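Side-chain contacts in 3,4-dihydroxy-2-butanone 4-phosphate synthase (Acinetobacter baumannii, PDB 6MNZ), which probably converts D-ribulose 5-phosphate into formate and 3,4-dihydroxy-2-butanone 4-phosphate, a step of riboflavin biosynthesis: residues T171-R175 and A176-I180; E43-N46 and F47-H51; S347-R350 and F351-S355; A111-A114 and H115-P118. All coordinates share one frame; numbering follows the deposited sequence.

Interaction 1: T171-R175 and A176-I180; sequences TMARR and ADLEI. With SO4 (sulfate ion), chain E.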
loop_
_atom_site.group_PDB
_atom_site.type_symbol
_atom_site.label_atom_id
_atom_site.label_comp_id
_atom_site.label_asym_id
_atom_site.label_seq_id
_atom_site.Cartn_x
_atom_site.Cartn_y
_atom_site.Cartn_z
ATOM N N THR A 171 29.818 16.403 7.451
ATOM C CA THR A 171 28.891 15.912 6.446
ATOM C C THR A 171 29.152 14.436 6.169
ATOM O O THR A 171 30.040 13.814 6.759
ATOM C CB THR A 171 29.014 16.727 5.153
ATOM O OG1 THR A 171 30.336 16.586 4.619
ATOM C CG2 THR A 171 28.727 18.203 5.415
ATOM N N MET A 172 28.269 13.844 5.368
ATOM C CA MET A 172 28.272 12.403 5.165
ATOM C C MET A 172 29.367 12.012 4.180
ATOM O O MET A 172 29.506 12.623 3.115
ATOM C CB MET A 172 26.911 11.933 4.654
ATOM C CG MET A 172 25.756 12.199 5.607
ATOM S SD MET A 172 26.060 11.636 7.294
ATOM C CE MET A 172 26.569 9.944 7.016
ATOM N N ALA A 173 30.216 11.076 4.592
ATOM C CA ALA A 173 31.237 10.534 3.705
ATOM C C ALA A 173 30.596 9.879 2.488
ATOM O O ALA A 173 29.757 8.983 2.623
ATOM C CB ALA A 173 32.098 9.524 4.461
ATOM N N ARG A 174 30.988 10.335 1.301
ATOM C CA ARG A 174 30.583 9.721 0.049
ATOM C C ARG A 174 31.669 8.772 -0.450
ATOM O O ARG A 174 32.712 8.592 0.183
ATOM C CB ARG A 174 30.276 10.797 -0.996
ATOM C CG ARG A 174 29.439 11.947 -0.465
ATOM C CD ARG A 174 28.194 11.448 0.252
ATOM N NE ARG A 174 27.276 12.537 0.566
ATOM C CZ ARG A 174 26.074 12.372 1.108
ATOM N NH1 ARG A 174 25.639 11.157 1.413
ATOM N NH2 ARG A 174 25.277 13.416 1.283
ATOM N N ARG A 175 31.402 8.141 -1.598
ATOM C CA ARG A 175 32.283 7.095 -2.112
ATOM C C ARG A 175 33.744 7.527 -2.061
ATOM O O ARG A 175 34.593 6.822 -1.502
ATOM C CB ARG A 175 31.879 6.737 -3.546
ATOM C CG ARG A 175 32.712 5.629 -4.184
ATOM C CD ARG A 175 32.627 5.667 -5.706
ATOM N NE ARG A 175 33.231 6.873 -6.267
ATOM C CZ ARG A 175 33.256 7.165 -7.564
ATOM N NH1 ARG A 175 32.748 6.318 -8.451
ATOM N NH2 ARG A 175 33.786 8.309 -7.979
ATOM N N ALA A 176 34.044 8.713 -2.594
ATOM C CA ALA A 176 35.406 9.232 -2.548
ATOM C C ALA A 176 35.967 9.182 -1.132
ATOM O O ALA A 176 37.014 8.573 -0.885
ATOM C CB ALA A 176 35.435 10.662 -3.088
ATOM N N ASP A 177 35.256 9.786 -0.177
ATOM C CA ASP A 177 35.750 9.834 1.194
ATOM C C ASP A 177 35.708 8.464 1.858
ATOM O O ASP A 177 36.575 8.151 2.682
ATOM C CB ASP A 177 34.937 10.841 2.006
ATOM C CG ASP A 177 34.752 12.160 1.281
ATOM O OD1 ASP A 177 35.671 13.004 1.340
ATOM O OD2 ASP A 177 33.738 12.309 0.568
ATOM N N LEU A 178 34.739 7.621 1.491
ATOM C CA LEU A 178 34.675 6.282 2.066
ATOM C C LEU A 178 35.837 5.421 1.585
ATOM O O LEU A 178 36.427 4.671 2.372
ATOM C CB LEU A 178 33.343 5.619 1.717
ATOM C CG LEU A 178 32.078 6.302 2.240
ATOM C CD1 LEU A 178 30.859 5.665 1.603
ATOM C CD2 LEU A 178 31.979 6.233 3.756
ATOM N N GLU A 179 36.214 5.555 0.311
ATOM C CA GLU A 179 37.341 4.789 -0.213
ATOM C C GLU A 179 38.623 5.134 0.530
ATOM O O GLU A 179 39.392 4.247 0.918
ATOM C CB GLU A 179 37.505 5.055 -1.709
ATOM C CG GLU A 179 36.437 4.425 -2.582
ATOM C CD GLU A 179 36.679 4.668 -4.060
ATOM O OE1 GLU A 179 37.161 5.767 -4.412
ATOM O OE2 GLU A 179 36.303 3.802 -4.876
ATOM N N ILE A 180 38.877 6.430 0.727
ATOM C CA ILE A 180 40.013 6.856 1.541
ATOM C C ILE A 180 39.942 6.211 2.919
ATOM O O ILE A 180 40.930 5.666 3.422
ATOM C CB ILE A 180 40.054 8.391 1.642
ATOM C CG1 ILE A 180 40.185 9.015 0.251
ATOM C CG2 ILE A 180 41.205 8.834 2.535
ATOM C CD1 ILE A 180 39.854 10.490 0.211
HETATM S S SO4 E . 26.678 16.745 1.504
HETATM O O1 SO4 E . 26.737 15.836 2.646
HETATM O O2 SO4 E . 27.335 16.125 0.356
HETATM O O3 SO4 E . 25.282 17.016 1.179
HETATM O O4 SO4 E . 27.356 17.995 1.839
#
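Ala173 and Leu178 meet at the start of helix 175-184, with Ala173 just before the N-cap residue Arg174 and Leu178 in the first turn. This is the pairing of a hydrophobic staple. The CD2 branch of Leu178 lies 3.4 Å from Ala173 CB. Ile165 touches both side chains, and Met22 of strand 19-22 also packs on Leu178. Asp177 turns back toward the chain before the helix. Its CG stands beside its own backbone N (chi1 -47°), which brings OD2 to the N-H of Arg174. The bond is weak, at 3.5 Å from Arg174 N to Asp177 OD2. It resembles one half of a capping box. OD1 of Asp177 makes a salt bridge with Lys167. Arg175 and Glu179 lie side by side and point the same way, one turn apart. Their guanidinium and carboxylate planes are only 9° apart. Glu179 OE1 is well out of the guanidinium plane, 4.5 Å from Arg175 NE, so opposite charges are near each other without a salt bridge. Arg174 leads away from the helix. Its NH1 bonds to the carbonyl of Asn29, and Met172 CB lies over one face of its guanidinium group. Its NH2 makes a weak hydrogen bond to the sulfate ion, 3.1 Å from Arg174 NH2 to sulfate O1.

Interaction 2: E43-N46 and F47-H51; sequences EDIN and FMITH. With SO4 (sulfate ion), chain F.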
loop_
_atom_site.group_PDB
_atom_site.type_symbol
_atom_site.label_atom_id
_atom_site.label_comp_id
_atom_site.label_asym_id
_atom_site.label_seq_id
_atom_site.Cartn_x
_atom_site.Cartn_y
_atom_site.Cartn_z
ATOM N N GLU A 43 35.736 -2.809 21.994
ATOM C CA GLU A 43 36.582 -1.953 21.171
ATOM C C GLU A 43 36.027 -1.771 19.766
ATOM O O GLU A 43 36.361 -0.779 19.108
ATOM C CB GLU A 43 38.000 -2.522 21.092
ATOM C CG GLU A 43 39.035 -1.758 21.910
ATOM C CD GLU A 43 39.063 -0.272 21.594
ATOM O OE1 GLU A 43 38.717 0.527 22.490
ATOM O OE2 GLU A 43 39.284 0.084 20.417
ATOM N N ASP A 44 35.117 -2.642 19.328
ATOM C CA ASP A 44 34.484 -2.453 18.027
ATOM C C ASP A 44 33.455 -1.330 18.074
ATOM O O ASP A 44 33.460 -0.441 17.214
ATOM C CB ASP A 44 33.836 -3.757 17.564
ATOM C CG ASP A 44 34.857 -4.820 17.214
ATOM O OD1 ASP A 44 35.604 -4.625 16.234
ATOM O OD2 ASP A 44 34.862 -5.882 17.873
ATOM N N ILE A 45 32.633 -1.292 19.124
ATOM C CA ILE A 45 31.700 -0.183 19.293
ATOM C C ILE A 45 32.460 1.127 19.449
ATOM O O ILE A 45 32.061 2.163 18.904
ATOM C CB ILE A 45 30.771 -0.440 20.495
ATOM C CG1 ILE A 45 30.075 -1.797 20.362
ATOM C CG2 ILE A 45 29.742 0.673 20.619
ATOM C CD1 ILE A 45 29.298 -1.972 19.072
ATOM N N ASN A 46 33.591 1.097 20.159
ATOM C CA ASN A 46 34.340 2.325 20.400
ATOM C C ASN A 46 34.944 2.867 19.111
ATOM O O ASN A 46 34.969 4.083 18.896
ATOM C CB ASN A 46 35.433 2.081 21.438
ATOM C CG ASN A 46 36.201 3.343 21.780
ATOM O OD1 ASN A 46 37.422 3.395 21.643
ATOM N ND2 ASN A 46 35.484 4.376 22.212
ATOM N N PHE A 47 35.472 1.984 18.260
ATOM C CA PHE A 47 35.932 2.417 16.945
ATOM C C PHE A 47 34.798 3.046 16.149
ATOM O O PHE A 47 34.998 4.051 15.456
ATOM C CB PHE A 47 36.530 1.238 16.180
ATOM C CG PHE A 47 37.041 1.601 14.816
ATOM C CD1 PHE A 47 36.239 1.449 13.699
ATOM C CD2 PHE A 47 38.319 2.103 14.652
ATOM C CE1 PHE A 47 36.671 1.870 12.457
ATOM C CE2 PHE A 47 38.751 2.539 13.417
ATOM C CZ PHE A 47 37.943 2.378 12.310
ATOM N N MET A 48 33.579 2.528 16.309
ATOM C CA MET A 48 32.451 3.039 15.538
ATOM C C MET A 48 32.091 4.455 15.968
ATOM O O MET A 48 32.043 5.372 15.141
ATOM C CB MET A 48 31.252 2.105 15.693
ATOM C CG MET A 48 31.357 0.839 14.863
ATOM S SD MET A 48 29.816 -0.086 14.824
ATOM C CE MET A 48 29.984 -0.967 13.273
ATOM N N ILE A 49 31.904 4.670 17.273
ATOM C CA ILE A 49 31.519 5.988 17.762
ATOM C C ILE A 49 32.631 7.015 17.620
ATOM O O ILE A 49 32.407 8.196 17.906
ATOM C CB ILE A 49 31.081 5.921 19.240
ATOM C CG1 ILE A 49 32.281 5.619 20.143
ATOM C CG2 ILE A 49 29.994 4.874 19.425
ATOM C CD1 ILE A 49 31.937 5.536 21.617
ATOM N N THR A 50 33.853 6.576 17.317
ATOM C CA THR A 50 35.009 7.463 17.251
ATOM C C THR A 50 35.316 7.908 15.826
ATOM O O THR A 50 35.526 9.099 15.582
ATOM C CB THR A 50 36.241 6.771 17.849
ATOM O OG1 THR A 50 35.923 6.259 19.150
ATOM C CG2 THR A 50 37.401 7.747 17.964
ATOM N N HIS A 51 35.452 6.961 14.902
ATOM C CA HIS A 51 35.927 7.250 13.557
ATOM C C HIS A 51 34.832 7.143 12.504
ATOM O O HIS A 51 35.062 7.531 11.355
ATOM C CB HIS A 51 37.084 6.310 13.200
ATOM C CG HIS A 51 38.178 6.289 14.223
ATOM N ND1 HIS A 51 39.033 7.354 14.411
ATOM C CD2 HIS A 51 38.440 5.417 15.226
ATOM C CE1 HIS A 51 39.839 7.093 15.425
ATOM N NE2 HIS A 51 39.490 5.931 15.947
HETATM S S SO4 F . 39.317 9.901 11.171
HETATM O O1 SO4 F . 39.170 9.533 12.576
HETATM O O2 SO4 F . 39.361 8.691 10.352
HETATM O O3 SO4 F . 38.185 10.733 10.767
HETATM O O4 SO4 F . 40.557 10.653 10.998
#
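Ile49 N donates to Ile45 O at 3.0 Å, and the bond is nearly straight, with an angle of 167° at the hydrogen. Phe47 N to Glu43 O, also 3.0 Å, and Met48 N to Asp44 O repeat the same step along the chain. The side chains of Ile45 and Ile49 follow this spacing. Their CG2 methyls come within 4.4 Å, a loose apolar contact. CG1 of Ile49 lies between its backbone N and carbonyl carbon (chi1 69°), and CD1 continues toward Asn46, whose side chain it crosses at a slant. Thr50 OG1 is modelled very close to Asn46 O, so the length of that hydrogen bond is doubtful. All of this belongs to helix 42-52, which packs on the mixed sheet of the DHBP synthase fold. Met48 reaches strands 31-36 and 160-164, and Ile45 fits between strand 160-164 and helix 101-112. A second side of the helix carries rings. CB of His51 lies over one face of the Phe47 ring, 4.0 Å above its plane and toward the rim. CG2 of Thr50 lies over one face of the His51 imidazole. The ring of His185 meets both Phe47 and His51. At the imidazole edge, His51 ND1 donates to sulfate O1 at 2.9 Å, with an angle of 169° at the hydrogen. Lys184 NZ and His185 NE2 also bond to this sulfate ion.

Interaction 3: S347-R350 and F351-S355; sequences SPLR and FNALS. With SO4 (sulfate ion), chain D.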
loop_
_atom_site.group_PDB
_atom_site.type_symbol
_atom_site.label_atom_id
_atom_site.label_comp_id
_atom_site.label_asym_id
_atom_site.label_seq_id
_atom_site.Cartn_x
_atom_site.Cartn_y
_atom_site.Cartn_z
ATOM N N SER A 347 16.446 -1.951 -24.664
ATOM C CA SER A 347 17.610 -1.107 -24.862
ATOM C C SER A 347 18.782 -1.625 -24.030
ATOM O O SER A 347 18.584 -2.355 -23.056
ATOM C CB SER A 347 17.293 0.335 -24.478
ATOM O OG SER A 347 16.997 0.438 -23.098
ATOM N N PRO A 348 20.014 -1.394 -24.486
ATOM C CA PRO A 348 21.158 -2.088 -23.887
ATOM C C PRO A 348 21.241 -1.851 -22.385
ATOM O O PRO A 348 20.903 -0.779 -21.880
ATOM C CB PRO A 348 22.367 -1.481 -24.616
ATOM C CG PRO A 348 21.845 -0.250 -25.312
ATOM C CD PRO A 348 20.420 -0.560 -25.630
ATOM N N LEU A 349 21.734 -2.866 -21.679
ATOM C CA LEU A 349 21.707 -2.883 -20.226
ATOM C C LEU A 349 23.015 -2.304 -19.686
ATOM O O LEU A 349 23.867 -1.828 -20.441
ATOM C CB LEU A 349 21.462 -4.304 -19.721
ATOM C CG LEU A 349 20.306 -5.060 -20.380
ATOM C CD1 LEU A 349 20.314 -6.520 -19.957
ATOM C CD2 LEU A 349 18.971 -4.409 -20.044
ATOM N N ARG A 350 23.205 -2.371 -18.371
ATOM C CA ARG A 350 24.529 -2.174 -17.802
ATOM C C ARG A 350 25.500 -3.210 -18.357
ATOM O O ARG A 350 25.126 -4.342 -18.672
ATOM C CB ARG A 350 24.473 -2.268 -16.278
ATOM C CG ARG A 350 23.710 -1.130 -15.615
ATOM C CD ARG A 350 24.584 0.102 -15.435
ATOM N NE ARG A 350 23.800 1.285 -15.089
ATOM C CZ ARG A 350 23.151 2.043 -15.969
ATOM N NH1 ARG A 350 23.184 1.748 -17.263
ATOM N NH2 ARG A 350 22.484 3.112 -15.555
ATOM N N PHE A 351 26.765 -2.814 -18.468
ATOM C CA PHE A 351 27.806 -3.759 -18.841
ATOM C C PHE A 351 27.932 -4.850 -17.787
ATOM O O PHE A 351 27.757 -4.606 -16.590
ATOM C CB PHE A 351 29.139 -3.037 -19.017
ATOM C CG PHE A 351 30.196 -3.875 -19.668
ATOM C CD1 PHE A 351 30.170 -4.103 -21.033
ATOM C CD2 PHE A 351 31.131 -4.547 -18.900
ATOM C CE1 PHE A 351 31.048 -4.992 -21.616
ATOM C CE2 PHE A 351 32.061 -5.380 -19.487
ATOM C CZ PHE A 351 31.976 -5.655 -20.834
ATOM N N ASN A 352 28.159 -6.079 -18.250
ATOM C CA ASN A 352 28.220 -7.253 -17.379
ATOM C C ASN A 352 26.955 -7.397 -16.541
ATOM O O ASN A 352 26.974 -8.000 -15.465
ATOM C CB ASN A 352 29.451 -7.204 -16.469
ATOM C CG ASN A 352 30.704 -7.712 -17.154
ATOM O OD1 ASN A 352 30.737 -7.866 -18.375
ATOM N ND2 ASN A 352 31.717 -8.045 -16.363
ATOM N N ALA A 353 25.836 -6.865 -17.034
ATOM C CA ALA A 353 24.612 -6.879 -16.242
ATOM C C ALA A 353 24.219 -8.299 -15.858
ATOM O O ALA A 353 23.599 -8.504 -14.808
ATOM C CB ALA A 353 23.483 -6.199 -17.014
ATOM N N LEU A 354 24.470 -9.273 -16.734
ATOM C CA LEU A 354 23.903 -10.601 -16.550
ATOM C C LEU A 354 24.859 -11.557 -15.841
ATOM O O LEU A 354 24.687 -11.851 -14.653
ATOM C CB LEU A 354 23.515 -11.186 -17.915
ATOM C CG LEU A 354 22.260 -10.661 -18.618
ATOM C CD1 LEU A 354 22.436 -9.242 -19.133
ATOM C CD2 LEU A 354 21.882 -11.590 -19.768
ATOM N N SER A 355 25.964 -11.889 -16.508
ATOM C CA SER A 355 27.263 -12.177 -15.912
ATOM C C SER A 355 27.389 -13.508 -15.179
ATOM O O SER A 355 28.506 -14.020 -15.044
ATOM C CB SER A 355 27.646 -11.082 -14.914
ATOM O OG SER A 355 28.863 -11.421 -14.267
HETATM S S SO4 D . 13.489 -0.311 -22.918
HETATM O O1 SO4 D . 13.655 -1.186 -21.761
HETATM O O2 SO4 D . 13.734 -1.071 -24.141
HETATM O O3 SO4 D . 12.130 0.221 -22.934
HETATM O O4 SO4 D . 14.444 0.789 -22.831
#
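Leu349 makes two apolar contacts, one with Ala353, the last residue of a turn, and one with Leu354 just after it. Its CB lies 3.9 Å from Ala353 CB. Farther out, its CD1 meets CD1 of Leu354 at 3.5 Å, where the two leucine side chains cross at about a right angle. The backbone bond is that of a type II beta turn running from Arg350 to Ala353. Ala353 N donates weakly to Arg350 O, 3.1 Å away. Phe351 and Asn352 occupy the corners, and Asn352 has the positive phi (55°) that this turn needs at its third position. The ionic group is a sulfate, probably from the crystallisation liquor. Ser347 grips it twice: its backbone N donates to sulfate O2 at 2.9 Å, and its OG donates to sulfate O4 at 2.6 Å. Arg251 NH2 gives the same ion a further bond. The whole stretch is a surface loop of the GTP cyclohydrolase II-like part, between strands 342-344 and 362-365. Leu349 rests on Leu344 and Leu354 on Met342, both of strand 342-344. Arg350 packs against Leu320 and Gln323 of helix 320-336.

Interaction 4: A111-A114 and H115-P118; sequences AVAA and HAKP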
loop_
_atom_site.group_PDB
_atom_site.type_symbol
_atom_site.label_atom_id
_atom_site.label_comp_id
_atom_site.label_asym_id
_atom_site.label_seq_id
_atom_site.Cartn_x
_atom_site.Cartn_y
_atom_site.Cartn_z
ATOM N N ALA A 111 20.981 -9.603 22.722
ATOM C CA ALA A 111 19.969 -9.684 21.677
ATOM C C ALA A 111 20.251 -10.837 20.721
ATOM O O ALA A 111 19.338 -11.594 20.369
ATOM C CB ALA A 111 19.897 -8.362 20.914
ATOM N N VAL A 112 21.525 -11.057 20.382
ATOM C CA VAL A 112 21.890 -12.005 19.338
ATOM C C VAL A 112 22.428 -13.311 19.900
ATOM O O VAL A 112 22.924 -14.145 19.130
ATOM C CB VAL A 112 22.918 -11.390 18.365
ATOM C CG1 VAL A 112 22.403 -10.067 17.818
ATOM C CG2 VAL A 112 24.264 -11.209 19.054
ATOM N N ALA A 113 22.434 -13.475 21.220
ATOM C CA ALA A 113 22.637 -14.792 21.808
ATOM C C ALA A 113 21.687 -15.807 21.187
ATOM O O ALA A 113 20.570 -15.472 20.784
ATOM C CB ALA A 113 22.428 -14.727 23.321
ATOM N N ALA A 114 22.175 -17.041 21.037
ATOM C CA ALA A 114 21.474 -18.023 20.215
ATOM C C ALA A 114 20.034 -18.204 20.682
ATOM O O ALA A 114 19.090 -18.031 19.901
ATOM C CB ALA A 114 22.222 -19.357 20.249
ATOM N N HIS A 115 19.843 -18.501 21.966
ATOM C CA HIS A 115 18.533 -18.824 22.520
ATOM C C HIS A 115 18.000 -17.683 23.385
ATOM O O HIS A 115 17.387 -17.907 24.431
ATOM C CB HIS A 115 18.593 -20.121 23.323
ATOM C CG HIS A 115 19.090 -21.296 22.536
ATOM N ND1 HIS A 115 18.324 -21.930 21.582
ATOM C CD2 HIS A 115 20.290 -21.924 22.535
ATOM C CE1 HIS A 115 19.038 -22.886 21.012
ATOM N NE2 HIS A 115 20.237 -22.896 21.565
ATOM N N ALA A 116 18.283 -16.446 22.984
ATOM C CA ALA A 116 17.922 -15.289 23.790
ATOM C C ALA A 116 16.417 -15.241 24.022
ATOM O O ALA A 116 15.621 -15.680 23.187
ATOM C CB ALA A 116 18.385 -14.000 23.111
ATOM N N LYS A 117 16.033 -14.721 25.178
ATOM C CA LYS A 117 14.643 -14.496 25.538
ATOM C C LYS A 117 14.307 -13.012 25.503
ATOM O O LYS A 117 15.198 -12.156 25.499
ATOM C CB LYS A 117 14.361 -15.054 26.937
ATOM C CG LYS A 117 14.606 -16.544 27.072
ATOM C CD LYS A 117 13.538 -17.347 26.347
ATOM C CE LYS A 117 13.590 -18.817 26.736
ATOM N NZ LYS A 117 12.476 -19.594 26.126
ATOM N N PRO A 118 13.019 -12.667 25.549
ATOM C CA PRO A 118 12.657 -11.250 25.727
ATOM C C PRO A 118 13.108 -10.680 27.058
ATOM O O PRO A 118 13.187 -9.452 27.191
ATOM C CB PRO A 118 11.126 -11.257 25.604
ATOM C CG PRO A 118 10.809 -12.488 24.824
ATOM C CD PRO A 118 11.852 -13.501 25.209
#
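His115 and Ala114 touch through the imidazole face and the alanine methyl. His115 CB lies 3.6 Å from Ala114 C. CG follows at 3.7 Å from that same Ala114 C, because it stands beside the backbone N of His115 (chi1 -57°). The ring then divides. On one branch CD2 is 3.9 Å from Ala114 CB, and that methyl lies over one face of the imidazole. NE2, next to CD2 in the ring, is 4.3 Å from Ala114 CB. On the other branch, ND1 is 4.2 Å from Ala114 C. His115 also touches a crystal neighbour. The two residues form the corner of a type I beta turn from Ala113 to Ala116, which comes directly after helix 101-112, at the start of the loop that leads to strand 127-131. Ala116 N closes the turn with a weak bond to Ala113 O at 3.3 Å. Arg64 NH1 donates to the same carbonyl oxygen, Ala113 O. Gln67 NE2 binds Ala116 O and, weakly, Ala114 O. Ala116 points its methyl back at the helix end. There Ala116 CB lies 4.1 Å from Ala113 CB and 3.8 Å from Ala111 O.

How the interactions relate
Interactions 1, 2 and 4 belong to the DHBP synthase part of the chain, and interaction 3 to the GTP cyclohydrolase II-like part. Interactions 1 and 2 are closest, with centres 18 Å apart and nearest atoms about 8 Å apart. Both border the predicted active site. The side chain of Arg174 is about 7 Å from that of Glu28, a predicted metal ligand. Those of Leu178 and Met48 are each about 7 Å from that of Asp32, a predicted substrate-binding residue. The side chain of Met48 is about 8 Å from that of Glu164, predicted to be essential for catalysis. Interactions 3 and 4 lie away from these sites, their centres 43 Å apart. Interactions 1, 2 and 3 each bind a separate sulfate ion.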